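Cell division control protein Cdc48 (Mycobacterium smegmatis, PDB 5E7P) is a tandem AAA ATPase of the Cdc48 family that binds ADP in the crystal and probably hydrolyses ATP. Local coordinates at residues R495-A500 and V522-P527; K565-L570 and L611-G616; E569-A574 and V582-I587; A589-R594 and P637-P642. One frame throughout, in Å; residues are numbered along the deposited sequence.

Interaction 1 of 4, residues R495-A500 and V522-P527; sequences RALTEA and VLLYGP
Leu-497, Ala-500, Val-522 and Leu-524 make a wholly apolar contact, and no hydrogen bond passes between 495-500 and 522-527. Leu-497 is the bridging side chain, with one methyl for each partner. Its CD1 meets CD2 of Leu-524 at 4.1 Å, and its CD2 lies 4.4 Å from CG1 of Val-522. The two leucine side chains cross at about a right angle. Leu-524 CG stands opposite the backbone N (chi1 -161°), and it is the CD2 branch that faces the helix. One turn on from Leu-497, CB of Ala-500 lies 4.4 Å from CG2 of Val-522, so the two valine branches serve different helix residues.

Helical segment 495-500 and strand segment 522-525 run nearly antiparallel (164°), their axes 11.2 Å apart at closest. Strand 521-525 belongs to the parallel sheet of the second RecA-like AAA domain and leads straight into the P-loop (Walker A), where Pro-527 touches ADP. Val-535 and Leu-539 of the helix that follows this loop also pack on Leu-497.

The side-chain ion pairs of Arg-495 stay within the helix: NH1 forms a salt bridge to Glu-499 OE1 at 3.1 Å whose hydrogen bond is weak, bent to 137°, while NH2 pairs with Glu-492.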
loop_
_atom_site.group_PDB
_atom_site.type_symbol
_atom_site.label_atom_id
_atom_site.label_comp_id
_atom_site.label_asym_id
_atom_site.label_seq_id
_atom_site.Cartn_x
_atom_site.Cartn_y
_atom_site.Cartn_z
ATOM N N ARG A 495 15.675 11.671 14.773
ATOM C CA ARG A 495 16.832 11.195 15.514
ATOM C C ARG A 495 16.387 10.308 16.671
ATOM O O ARG A 495 16.870 9.186 16.823
ATOM C CB ARG A 495 17.637 12.396 16.028
ATOM C CG ARG A 495 19.098 12.115 16.364
ATOM C CD ARG A 495 19.253 11.629 17.793
ATOM N NE ARG A 495 18.573 12.498 18.749
ATOM C CZ ARG A 495 18.296 12.156 20.005
ATOM N NH1 ARG A 495 18.635 10.956 20.460
ATOM N NH2 ARG A 495 17.673 13.011 20.805
ATOM N N ALA A 496 15.457 10.814 17.474
ATOM C CA ALA A 496 14.959 10.083 18.635
ATOM C C ALA A 496 14.281 8.776 18.238
ATOM O O ALA A 496 14.497 7.746 18.869
ATOM C CB ALA A 496 14.004 10.951 19.444
ATOM N N LEU A 497 13.461 8.824 17.193
ATOM C CA LEU A 497 12.735 7.641 16.740
ATOM C C LEU A 497 13.663 6.609 16.108
ATOM O O LEU A 497 13.498 5.407 16.319
ATOM C CB LEU A 497 11.618 8.024 15.764
ATOM C CG LEU A 497 10.434 8.787 16.362
ATOM C CD1 LEU A 497 9.309 8.925 15.343
ATOM C CD2 LEU A 497 9.939 8.105 17.629
ATOM N N THR A 498 14.628 7.083 15.324
ATOM C CA THR A 498 15.627 6.208 14.724
ATOM C C THR A 498 16.355 5.427 15.809
ATOM O O THR A 498 16.549 4.218 15.691
ATOM C CB THR A 498 16.659 7.002 13.894
ATOM O OG1 THR A 498 16.018 7.571 12.747
ATOM C CG2 THR A 498 17.777 6.096 13.424
ATOM N N GLU A 499 16.734 6.118 16.877
ATOM C CA GLU A 499 17.493 5.494 17.956
ATOM C C GLU A 499 16.626 4.622 18.860
ATOM O O GLU A 499 17.087 3.600 19.372
ATOM C CB GLU A 499 18.233 6.556 18.775
ATOM C CG GLU A 499 19.219 7.372 17.947
ATOM C CD GLU A 499 20.109 8.273 18.788
ATOM O OE1 GLU A 499 20.008 8.226 20.033
ATOM O OE2 GLU A 499 20.910 9.028 18.195
ATOM N N ALA A 500 15.371 5.015 19.045
ATOM C CA ALA A 500 14.471 4.284 19.933
ATOM C C ALA A 500 13.777 3.112 19.241
ATOM O O ALA A 500 13.401 2.136 19.889
ATOM C CB ALA A 500 13.440 5.227 20.540
ATOM N N VAL A 522 7.055 3.578 23.349
ATOM C CA VAL A 522 7.168 4.992 23.028
ATOM C C VAL A 522 5.806 5.677 22.952
ATOM O O VAL A 522 4.897 5.198 22.273
ATOM C CB VAL A 522 7.900 5.190 21.687
ATOM C CG1 VAL A 522 7.946 6.666 21.317
ATOM C CG2 VAL A 522 9.304 4.601 21.761
ATOM N N LEU A 523 5.670 6.795 23.660
ATOM C CA LEU A 523 4.506 7.658 23.493
ATOM C C LEU A 523 4.893 8.925 22.742
ATOM O O LEU A 523 5.623 9.770 23.256
ATOM C CB LEU A 523 3.876 8.026 24.835
ATOM C CG LEU A 523 2.682 8.977 24.675
ATOM C CD1 LEU A 523 1.527 8.282 23.972
ATOM C CD2 LEU A 523 2.237 9.558 26.007
ATOM N N LEU A 524 4.397 9.043 21.517
ATOM C CA LEU A 524 4.686 10.188 20.673
ATOM C C LEU A 524 3.513 11.159 20.744
ATOM O O LEU A 524 2.379 10.788 20.452
ATOM C CB LEU A 524 4.897 9.715 19.238
ATOM C CG LEU A 524 5.637 10.631 18.268
ATOM C CD1 LEU A 524 7.031 10.925 18.772
ATOM C CD2 LEU A 524 5.706 9.969 16.917
ATOM N N TYR A 525 3.773 12.398 21.146
ATOM C CA TYR A 525 2.694 13.368 21.316
ATOM C C TYR A 525 3.096 14.786 20.927
ATOM O O TYR A 525 4.212 15.232 21.199
ATOM C CB TYR A 525 2.166 13.346 22.755
ATOM C CG TYR A 525 3.212 13.687 23.794
ATOM C CD1 TYR A 525 4.016 12.698 24.348
ATOM C CD2 TYR A 525 3.396 14.995 24.218
ATOM C CE1 TYR A 525 4.973 13.005 25.292
ATOM C CE2 TYR A 525 4.349 15.310 25.160
ATOM C CZ TYR A 525 5.136 14.312 25.695
ATOM O OH TYR A 525 6.089 14.622 26.637
ATOM N N GLY A 526 2.169 15.491 20.290
ATOM C CA GLY A 526 2.385 16.876 19.918
ATOM C C GLY A 526 1.104 17.509 19.416
ATOM O O GLY A 526 0.100 16.820 19.244
ATOM N N PRO A 527 1.129 18.830 19.184
ATOM C CA PRO A 527 -0.029 19.542 18.635
ATOM C C PRO A 527 -0.327 19.069 17.217
ATOM O O PRO A 527 0.583 18.589 16.540
ATOM C CB PRO A 527 0.430 21.003 18.630
ATOM C CG PRO A 527 1.917 20.937 18.604
ATOM C CD PRO A 527 2.285 19.719 19.386
#

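Interaction 2 of 4, residues K565-L570 and L611-G616; sequences KAVREL and LTELDG
Glu-613 of helix 602-617 lies against Val-567 and Arg-568 of helix 563-576, a helix-helix contact within the alpha/beta core of the second AAA domain. The nearest CA pair is Arg-568 and Glu-613, at 6.9 Å. The aliphatic part of the glutamate does the apolar work: its CG is 4.0 Å from CG1 of Val-567. A bend at chi2 (-56°) then turns the carboxylate along the backbone of the facing helix, where OE2 comes within 4.1 Å of CA of Arg-568 and OE1 within 4.0 Å of CG of Arg-568.

Both helices belong to successive beta-alpha-beta crossovers, 563-576 in the link from strand 546-551 to 580-585 and 602-617 in the link from 580-585 to 623-629. The strands lie side by side in the sheet in that same order, and Phe-571, Glu-613 and Leu-614 continue the helix-helix interface.

The opposite charges do not meet as a salt bridge. Arg-568 NE and Glu-613 OE1 are 6.0 Å apart, and the guanidinium and carboxylate planes are turned 77° from each other. The arginine chain bends at chi3 and its tip leads away from Glu-613; NE pairs instead with Glu-564 of its own helix. Glu-613 OE2 has a long, weak ion pair with Arg-575, a residue of the facing helix.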
loop_
_atom_site.group_PDB
_atom_site.type_symbol
_atom_site.label_atom_id
_atom_site.label_comp_id
_atom_site.label_asym_id
_atom_site.label_seq_id
_atom_site.Cartn_x
_atom_site.Cartn_y
_atom_site.Cartn_z
ATOM N N LYS A 565 -10.721 -8.521 21.488
ATOM C CA LYS A 565 -10.063 -9.572 20.718
ATOM C C LYS A 565 -9.227 -8.992 19.581
ATOM O O LYS A 565 -8.257 -9.604 19.140
ATOM C CB LYS A 565 -11.085 -10.576 20.182
ATOM C CG LYS A 565 -11.702 -11.452 21.259
ATOM C CD LYS A 565 -12.821 -12.322 20.703
ATOM C CE LYS A 565 -13.477 -13.142 21.801
ATOM N NZ LYS A 565 -14.619 -13.938 21.282
ATOM N N ALA A 566 -9.606 -7.810 19.108
ATOM C CA ALA A 566 -8.843 -7.132 18.070
ATOM C C ALA A 566 -7.477 -6.723 18.611
ATOM O O ALA A 566 -6.487 -6.716 17.881
ATOM C CB ALA A 566 -9.601 -5.917 17.557
ATOM N N VAL A 567 -7.437 -6.378 19.895
ATOM C CA VAL A 567 -6.193 -6.004 20.552
ATOM C C VAL A 567 -5.252 -7.198 20.635
ATOM O O VAL A 567 -4.107 -7.124 20.191
ATOM C CB VAL A 567 -6.442 -5.457 21.973
ATOM C CG1 VAL A 567 -5.131 -5.351 22.741
ATOM C CG2 VAL A 567 -7.141 -4.107 21.908
ATOM N N ARG A 568 -5.743 -8.295 21.205
ATOM C CA ARG A 568 -4.950 -9.512 21.342
ATOM C C ARG A 568 -4.518 -10.039 19.978
ATOM O O ARG A 568 -3.407 -10.541 19.825
ATOM C CB ARG A 568 -5.728 -10.585 22.111
ATOM C CG ARG A 568 -5.984 -10.235 23.570
ATOM C CD ARG A 568 -6.513 -11.424 24.363
ATOM N NE ARG A 568 -7.849 -11.831 23.936
ATOM C CZ ARG A 568 -8.127 -12.984 23.335
ATOM N NH1 ARG A 568 -7.160 -13.857 23.088
ATOM N NH2 ARG A 568 -9.376 -13.266 22.984
ATOM N N GLU A 569 -5.396 -9.907 18.991
ATOM C CA GLU A 569 -5.087 -10.307 17.624
ATOM C C GLU A 569 -3.910 -9.508 17.074
ATOM O O GLU A 569 -2.944 -10.075 16.563
ATOM C CB GLU A 569 -6.307 -10.104 16.731
ATOM C CG GLU A 569 -6.037 -10.304 15.255
ATOM C CD GLU A 569 -7.237 -9.951 14.396
ATOM O OE1 GLU A 569 -8.381 -10.130 14.864
ATOM O OE2 GLU A 569 -7.039 -9.485 13.257
ATOM N N LEU A 570 -4.007 -8.188 17.194
ATOM C CA LEU A 570 -2.987 -7.265 16.709
ATOM C C LEU A 570 -1.599 -7.597 17.258
ATOM O O LEU A 570 -0.633 -7.713 16.504
ATOM C CB LEU A 570 -3.374 -5.833 17.083
ATOM C CG LEU A 570 -2.327 -4.728 16.933
ATOM C CD1 LEU A 570 -1.935 -4.546 15.479
ATOM C CD2 LEU A 570 -2.861 -3.429 17.511
ATOM N N LEU A 611 -3.022 -3.397 28.515
ATOM C CA LEU A 611 -1.969 -3.432 29.526
ATOM C C LEU A 611 -1.300 -4.802 29.559
ATOM O O LEU A 611 -0.078 -4.905 29.671
ATOM C CB LEU A 611 -2.540 -3.099 30.907
ATOM C CG LEU A 611 -3.111 -1.690 31.078
ATOM C CD1 LEU A 611 -3.769 -1.529 32.438
ATOM C CD2 LEU A 611 -2.017 -0.656 30.887
ATOM N N THR A 612 -2.115 -5.848 29.455
ATOM C CA THR A 612 -1.621 -7.219 29.437
ATOM C C THR A 612 -0.707 -7.456 28.242
ATOM O O THR A 612 0.365 -8.044 28.379
ATOM C CB THR A 612 -2.783 -8.239 29.393
ATOM O OG1 THR A 612 -3.642 -8.041 30.524
ATOM C CG2 THR A 612 -2.249 -9.667 29.406
ATOM N N GLU A 613 -1.135 -6.993 27.072
ATOM C CA GLU A 613 -0.348 -7.157 25.854
ATOM C C GLU A 613 0.940 -6.336 25.899
ATOM O O GLU A 613 1.993 -6.797 25.456
ATOM C CB GLU A 613 -1.175 -6.787 24.621
ATOM C CG GLU A 613 -2.373 -7.693 24.389
ATOM C CD GLU A 613 -1.984 -9.156 24.278
ATOM O OE1 GLU A 613 -2.332 -9.937 25.189
ATOM O OE2 GLU A 613 -1.335 -9.525 23.276
ATOM N N LEU A 614 0.854 -5.122 26.435
ATOM C CA LEU A 614 2.029 -4.264 26.557
ATOM C C LEU A 614 3.079 -4.898 27.462
ATOM O O LEU A 614 4.280 -4.745 27.236
ATOM C CB LEU A 614 1.643 -2.884 27.092
ATOM C CG LEU A 614 0.867 -1.975 26.137
ATOM C CD1 LEU A 614 0.492 -0.688 26.830
ATOM C CD2 LEU A 614 1.675 -1.686 24.883
ATOM N N ASP A 615 2.618 -5.616 28.482
ATOM C CA ASP A 615 3.523 -6.259 29.426
ATOM C C ASP A 615 4.175 -7.502 28.833
ATOM O O ASP A 615 5.249 -7.914 29.267
ATOM C CB ASP A 615 2.804 -6.593 30.736
ATOM C CG ASP A 615 2.415 -5.349 31.523
ATOM O OD1 ASP A 615 2.888 -4.246 31.172
ATOM O OD2 ASP A 615 1.642 -5.474 32.498
ATOM N N GLY A 616 3.525 -8.098 27.839
ATOM C CA GLY A 616 4.088 -9.245 27.151
ATOM C C GLY A 616 5.107 -8.831 26.106
ATOM O O GLY A 616 5.947 -9.631 25.690
#

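Interaction 3 of 4, residues E569-A574 and V582-I587; sequences ELFARA and VFLDEI
Val-582 is the centre of this contact, dividing its two methyls between Phe-571 and Ala-574. CG1, anti to the valine backbone N (chi1 -180°), sits over one face of the Phe-571 ring near its outer end, 4.0 Å from both CE2 and CZ. CG2 turns to the other neighbour and meets CB of Ala-574 at 3.5 Å. The ring of Phe-571 is thus met from two directions, since Leu-584 CD1 comes to its edge, near the ring plane, 4.2 Å from CZ. Leu-584 also uses its second methyl: CD2 lies 3.7 Å from CD2 of Leu-570. Phe-571 also packs on Leu-610, Leu-614 and Ile-617 of the adjacent helix 602-617.

Helical segment 569-574 runs back over strand segment 582-585 at 153°, their axes 10.0 Å apart at closest. The strand ends at Asp-585; Glu-586 follows at the N-cap of the next helix, and the sequence marks the two as the acidic pair of a Walker B motif. Asp-585 OD1 has a weak hydrogen bond to Thr-533 of the ADP site.

All five touching residues are buried and no hydrogen bond links the segments, consistent with hydrophobic burial rather than directional bonds holding these two segments together.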
loop_
_atom_site.group_PDB
_atom_site.type_symbol
_atom_site.label_atom_id
_atom_site.label_comp_id
_atom_site.label_asym_id
_atom_site.label_seq_id
_atom_site.Cartn_x
_atom_site.Cartn_y
_atom_site.Cartn_z
ATOM N N GLU A 569 -5.396 -9.907 18.991
ATOM C CA GLU A 569 -5.087 -10.307 17.624
ATOM C C GLU A 569 -3.910 -9.508 17.074
ATOM O O GLU A 569 -2.944 -10.075 16.563
ATOM C CB GLU A 569 -6.307 -10.104 16.731
ATOM C CG GLU A 569 -6.037 -10.304 15.255
ATOM C CD GLU A 569 -7.237 -9.951 14.396
ATOM O OE1 GLU A 569 -8.381 -10.130 14.864
ATOM O OE2 GLU A 569 -7.039 -9.485 13.257
ATOM N N LEU A 570 -4.007 -8.188 17.194
ATOM C CA LEU A 570 -2.987 -7.265 16.709
ATOM C C LEU A 570 -1.599 -7.597 17.258
ATOM O O LEU A 570 -0.633 -7.713 16.504
ATOM C CB LEU A 570 -3.374 -5.833 17.083
ATOM C CG LEU A 570 -2.327 -4.728 16.933
ATOM C CD1 LEU A 570 -1.935 -4.546 15.479
ATOM C CD2 LEU A 570 -2.861 -3.429 17.511
ATOM N N PHE A 571 -1.512 -7.761 18.573
ATOM C CA PHE A 571 -0.237 -8.045 19.216
ATOM C C PHE A 571 0.275 -9.441 18.895
ATOM O O PHE A 571 1.473 -9.632 18.696
ATOM C CB PHE A 571 -0.327 -7.823 20.727
ATOM C CG PHE A 571 -0.287 -6.373 21.121
ATOM C CD1 PHE A 571 -1.449 -5.619 21.158
ATOM C CD2 PHE A 571 0.919 -5.759 21.432
ATOM C CE1 PHE A 571 -1.411 -4.279 21.509
ATOM C CE2 PHE A 571 0.963 -4.422 21.784
ATOM C CZ PHE A 571 -0.204 -3.680 21.823
ATOM N N ALA A 572 -0.637 -10.411 18.829
ATOM C CA ALA A 572 -0.265 -11.779 18.473
ATOM C C ALA A 572 0.300 -11.841 17.059
ATOM O O ALA A 572 1.216 -12.617 16.789
ATOM C CB ALA A 572 -1.456 -12.726 18.612
ATOM N N ARG A 573 -0.245 -11.026 16.161
ATOM C CA ARG A 573 0.277 -10.956 14.800
ATOM C C ARG A 573 1.656 -10.304 14.795
ATOM O O ARG A 573 2.527 -10.673 14.009
ATOM C CB ARG A 573 -0.662 -10.180 13.874
ATOM C CG ARG A 573 -0.312 -10.341 12.396
ATOM C CD ARG A 573 -0.851 -9.202 11.540
ATOM N NE ARG A 573 -2.270 -8.959 11.772
ATOM C CZ ARG A 573 -2.755 -7.871 12.362
ATOM N NH1 ARG A 573 -1.935 -6.915 12.771
ATOM N NH2 ARG A 573 -4.064 -7.739 12.535
ATOM N N ALA A 574 1.847 -9.332 15.679
ATOM C CA ALA A 574 3.115 -8.624 15.769
ATOM C C ALA A 574 4.200 -9.539 16.324
ATOM O O ALA A 574 5.316 -9.579 15.805
ATOM C CB ALA A 574 2.966 -7.377 16.631
ATOM N N VAL A 582 4.535 -1.935 16.369
ATOM C CA VAL A 582 3.121 -1.834 16.691
ATOM C C VAL A 582 2.745 -0.371 16.859
ATOM O O VAL A 582 3.108 0.265 17.849
ATOM C CB VAL A 582 2.776 -2.602 17.978
ATOM C CG1 VAL A 582 1.289 -2.484 18.283
ATOM C CG2 VAL A 582 3.172 -4.050 17.838
ATOM N N PHE A 583 2.024 0.164 15.880
ATOM C CA PHE A 583 1.640 1.569 15.894
ATOM C C PHE A 583 0.197 1.741 16.370
ATOM O O PHE A 583 -0.749 1.393 15.664
ATOM C CB PHE A 583 1.824 2.185 14.503
ATOM C CG PHE A 583 1.568 3.667 14.452
ATOM C CD1 PHE A 583 1.662 4.447 15.596
ATOM C CD2 PHE A 583 1.221 4.279 13.259
ATOM C CE1 PHE A 583 1.419 5.810 15.550
ATOM C CE2 PHE A 583 0.982 5.642 13.205
ATOM C CZ PHE A 583 1.080 6.409 14.353
ATOM N N LEU A 584 0.045 2.283 17.575
ATOM C CA LEU A 584 -1.264 2.599 18.129
ATOM C C LEU A 584 -1.532 4.096 18.010
ATOM O O LEU A 584 -1.321 4.856 18.958
ATOM C CB LEU A 584 -1.340 2.167 19.596
ATOM C CG LEU A 584 -1.019 0.700 19.897
ATOM C CD1 LEU A 584 -1.008 0.446 21.400
ATOM C CD2 LEU A 584 -2.010 -0.225 19.209
ATOM N N ASP A 585 -1.984 4.523 16.836
ATOM C CA ASP A 585 -2.304 5.926 16.622
ATOM C C ASP A 585 -3.603 6.273 17.333
ATOM O O ASP A 585 -4.465 5.413 17.507
ATOM C CB ASP A 585 -2.413 6.244 15.132
ATOM C CG ASP A 585 -2.387 7.735 14.854
ATOM O OD1 ASP A 585 -1.964 8.497 15.751
ATOM O OD2 ASP A 585 -2.782 8.147 13.744
ATOM N N GLU A 586 -3.731 7.534 17.735
ATOM C CA GLU A 586 -4.859 8.000 18.537
ATOM C C GLU A 586 -5.073 7.087 19.742
ATOM O O GLU A 586 -6.173 6.587 19.981
ATOM C CB GLU A 586 -6.129 8.109 17.691
ATOM C CG GLU A 586 -7.144 9.100 18.237
ATOM C CD GLU A 586 -8.392 9.194 17.377
ATOM O OE1 GLU A 586 -9.313 9.956 17.748
ATOM O OE2 GLU A 586 -8.452 8.506 16.335
ATOM N N ILE A 587 -3.994 6.875 20.487
ATOM C CA ILE A 587 -3.974 5.963 21.624
ATOM C C ILE A 587 -4.914 6.419 22.748
ATOM O O ILE A 587 -5.309 5.623 23.599
ATOM C CB ILE A 587 -2.516 5.783 22.149
ATOM C CG1 ILE A 587 -2.434 4.721 23.251
ATOM C CG2 ILE A 587 -1.944 7.111 22.619
ATOM C CD1 ILE A 587 -2.779 3.327 22.787
#

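Interaction 4 of 4, residues A589-R594 and P637-P642; sequences ALAPRR and PALLRP
Arg-593 lays one face of its guanidinium against the ring of Pro-637. The proline CG is 3.5 Å from NH1 and 3.7 Å from NH2 of Arg-593, while its CD stands 3.7 Å above the guanidinium plane, displaced toward the edge of the group. The long axes of the two side chains cross at about a right angle. An extended arginine chain from CG to NE carries the flat group to the proline. The face contact is of van der Waals character; the polar partner of Arg-593 is the backbone O of Asp-633, to which NE hydrogen-bonds, and this would limit rotation of the group. Both residues also touch a crystal neighbour, so this surface pairing may be partly shaped by the lattice.

Deeper in, Ala-591 points its CB toward Leu-639 and meets the branch point as well as one methyl, at 4.1 Å from CG and 4.0 Å from CD2 of Leu-639. Ala-591 is where the chain leaves helix 587-590, and its backbone is hydrogen-bonded to Asp-636. Leu-639 closes a short 3-10 segment, held by Leu-640 N to Pro-637 O at 2.9 Å, and also packs on Leu-611 and Leu-614.

By its sequence and its place in the loop that joins strand 623-629 to strand 645-650, segment 637-642 falls within the second region of homology of AAA ATPases, which in hexameric relatives carries arginines facing the next subunit's nucleotide.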
loop_
_atom_site.group_PDB
_atom_site.type_symbol
_atom_site.label_atom_id
_atom_site.label_comp_id
_atom_site.label_asym_id
_atom_site.label_seq_id
_atom_site.Cartn_x
_atom_site.Cartn_y
_atom_site.Cartn_z
ATOM N N ALA A 589 -8.014 7.390 22.335
ATOM C CA ALA A 589 -9.326 6.812 22.069
ATOM C C ALA A 589 -9.323 5.322 22.396
ATOM O O ALA A 589 -10.313 4.777 22.880
ATOM C CB ALA A 589 -9.729 7.040 20.620
ATOM N N LEU A 590 -8.195 4.672 22.132
ATOM C CA LEU A 590 -8.055 3.244 22.382
ATOM C C LEU A 590 -8.025 2.960 23.881
ATOM O O LEU A 590 -8.543 1.939 24.337
ATOM C CB LEU A 590 -6.786 2.715 21.711
ATOM C CG LEU A 590 -6.804 1.289 21.154
ATOM C CD1 LEU A 590 -5.678 1.107 20.147
ATOM C CD2 LEU A 590 -6.690 0.258 22.263
ATOM N N ALA A 591 -7.421 3.867 24.644
ATOM C CA ALA A 591 -7.324 3.702 26.093
ATOM C C ALA A 591 -7.522 5.016 26.848
ATOM O O ALA A 591 -6.562 5.594 27.357
ATOM C CB ALA A 591 -5.990 3.070 26.466
ATOM N N PRO A 592 -8.774 5.489 26.925
ATOM C CA PRO A 592 -9.082 6.729 27.643
ATOM C C PRO A 592 -9.091 6.515 29.154
ATOM O O PRO A 592 -9.075 5.374 29.615
ATOM C CB PRO A 592 -10.490 7.065 27.154
ATOM C CG PRO A 592 -11.098 5.735 26.879
ATOM C CD PRO A 592 -9.983 4.879 26.338
ATOM N N ARG A 593 -9.110 7.606 29.911
ATOM C CA ARG A 593 -9.148 7.522 31.365
ATOM C C ARG A 593 -10.458 6.904 31.837
ATOM O O ARG A 593 -11.499 7.072 31.202
ATOM C CB ARG A 593 -8.961 8.904 31.995
ATOM C CG ARG A 593 -7.536 9.422 31.949
ATOM C CD ARG A 593 -7.447 10.840 32.492
ATOM N NE ARG A 593 -6.070 11.327 32.522
ATOM C CZ ARG A 593 -5.278 11.270 33.589
ATOM N NH1 ARG A 593 -5.726 10.750 34.724
ATOM N NH2 ARG A 593 -4.038 11.738 33.519
ATOM N N ARG A 594 -10.391 6.180 32.949
ATOM C CA ARG A 594 -11.569 5.563 33.544
ATOM C C ARG A 594 -12.595 6.628 33.914
ATOM O O ARG A 594 -12.285 7.585 34.624
ATOM C CB ARG A 594 -11.173 4.745 34.775
ATOM C CG ARG A 594 -12.336 4.313 35.650
ATOM C CD ARG A 594 -12.200 4.904 37.044
ATOM N NE ARG A 594 -10.882 4.641 37.616
ATOM C CZ ARG A 594 -10.412 5.222 38.716
ATOM N NH1 ARG A 594 -11.153 6.107 39.368
ATOM N NH2 ARG A 594 -9.199 4.921 39.161
ATOM N N PRO A 637 -3.280 6.706 32.836
ATOM C CA PRO A 637 -1.904 6.790 33.350
ATOM C C PRO A 637 -1.197 5.440 33.478
ATOM O O PRO A 637 0.035 5.393 33.446
ATOM C CB PRO A 637 -2.092 7.414 34.735
ATOM C CG PRO A 637 -3.319 8.239 34.599
ATOM C CD PRO A 637 -4.223 7.470 33.673
ATOM N N ALA A 638 -1.963 4.363 33.618
ATOM C CA ALA A 638 -1.391 3.023 33.705
ATOM C C ALA A 638 -0.644 2.641 32.425
ATOM O O ALA A 638 0.202 1.749 32.437
ATOM C CB ALA A 638 -2.475 2.005 34.011
ATOM N N LEU A 639 -0.971 3.320 31.329
ATOM C CA LEU A 639 -0.305 3.111 30.045
ATOM C C LEU A 639 1.117 3.662 30.061
ATOM O O LEU A 639 1.962 3.241 29.273
ATOM C CB LEU A 639 -1.089 3.801 28.923
ATOM C CG LEU A 639 -2.204 3.076 28.162
ATOM C CD1 LEU A 639 -1.622 2.170 27.098
ATOM C CD2 LEU A 639 -3.118 2.293 29.092
ATOM N N LEU A 640 1.376 4.606 30.960
ATOM C CA LEU A 640 2.623 5.366 30.930
ATOM C C LEU A 640 3.636 4.904 31.975
ATOM O O LEU A 640 4.683 5.526 32.151
ATOM C CB LEU A 640 2.335 6.861 31.104
ATOM C CG LEU A 640 1.257 7.445 30.188
ATOM C CD1 LEU A 640 1.170 8.955 30.339
ATOM C CD2 LEU A 640 1.512 7.063 28.736
ATOM N N ARG A 641 3.321 3.814 32.663
ATOM C CA ARG A 641 4.208 3.277 33.688
ATOM C C ARG A 641 5.375 2.519 33.055
ATOM O O ARG A 641 5.267 2.057 31.918
ATOM C CB ARG A 641 3.420 2.378 34.643
ATOM C CG ARG A 641 2.360 3.128 35.434
ATOM C CD ARG A 641 1.499 2.193 36.259
ATOM N NE ARG A 641 0.415 2.914 36.918
ATOM C CZ ARG A 641 -0.584 2.333 37.575
ATOM N NH1 ARG A 641 -0.644 1.009 37.666
ATOM N NH2 ARG A 641 -1.528 3.078 38.140
ATOM N N PRO A 642 6.503 2.415 33.781
ATOM C CA PRO A 642 7.678 1.673 33.306
ATOM C C PRO A 642 7.327 0.260 32.840
ATOM O O PRO A 642 6.438 -0.377 33.405
ATOM C CB PRO A 642 8.572 1.618 34.544
ATOM C CG PRO A 642 8.240 2.862 35.284
ATOM C CD PRO A 642 6.768 3.097 35.063
#

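In the fold
All four contacts lie in the second AAA domain and are grouped about its five-stranded parallel sheet. Interactions 1 and 3, with centres 17 Å apart, both rest on that sheet but on opposite faces, and they meet through Leu-523 and Ile-587. Interactions 2 and 3 share helix 563-576, their centres 8 Å apart. Interaction 4 is joined to interaction 2 by Leu-614 and Leu-639, to interaction 3 by Leu-584 and Leu-590, and to interaction 1 by Leu-523 and Leu-640. Along the chain, interaction 1 closes first; interactions 2 and 4 alternate their segments. Apolar packing therefore connects the strand leading to the P-loop, the strand ending at Walker B and the second region of homology.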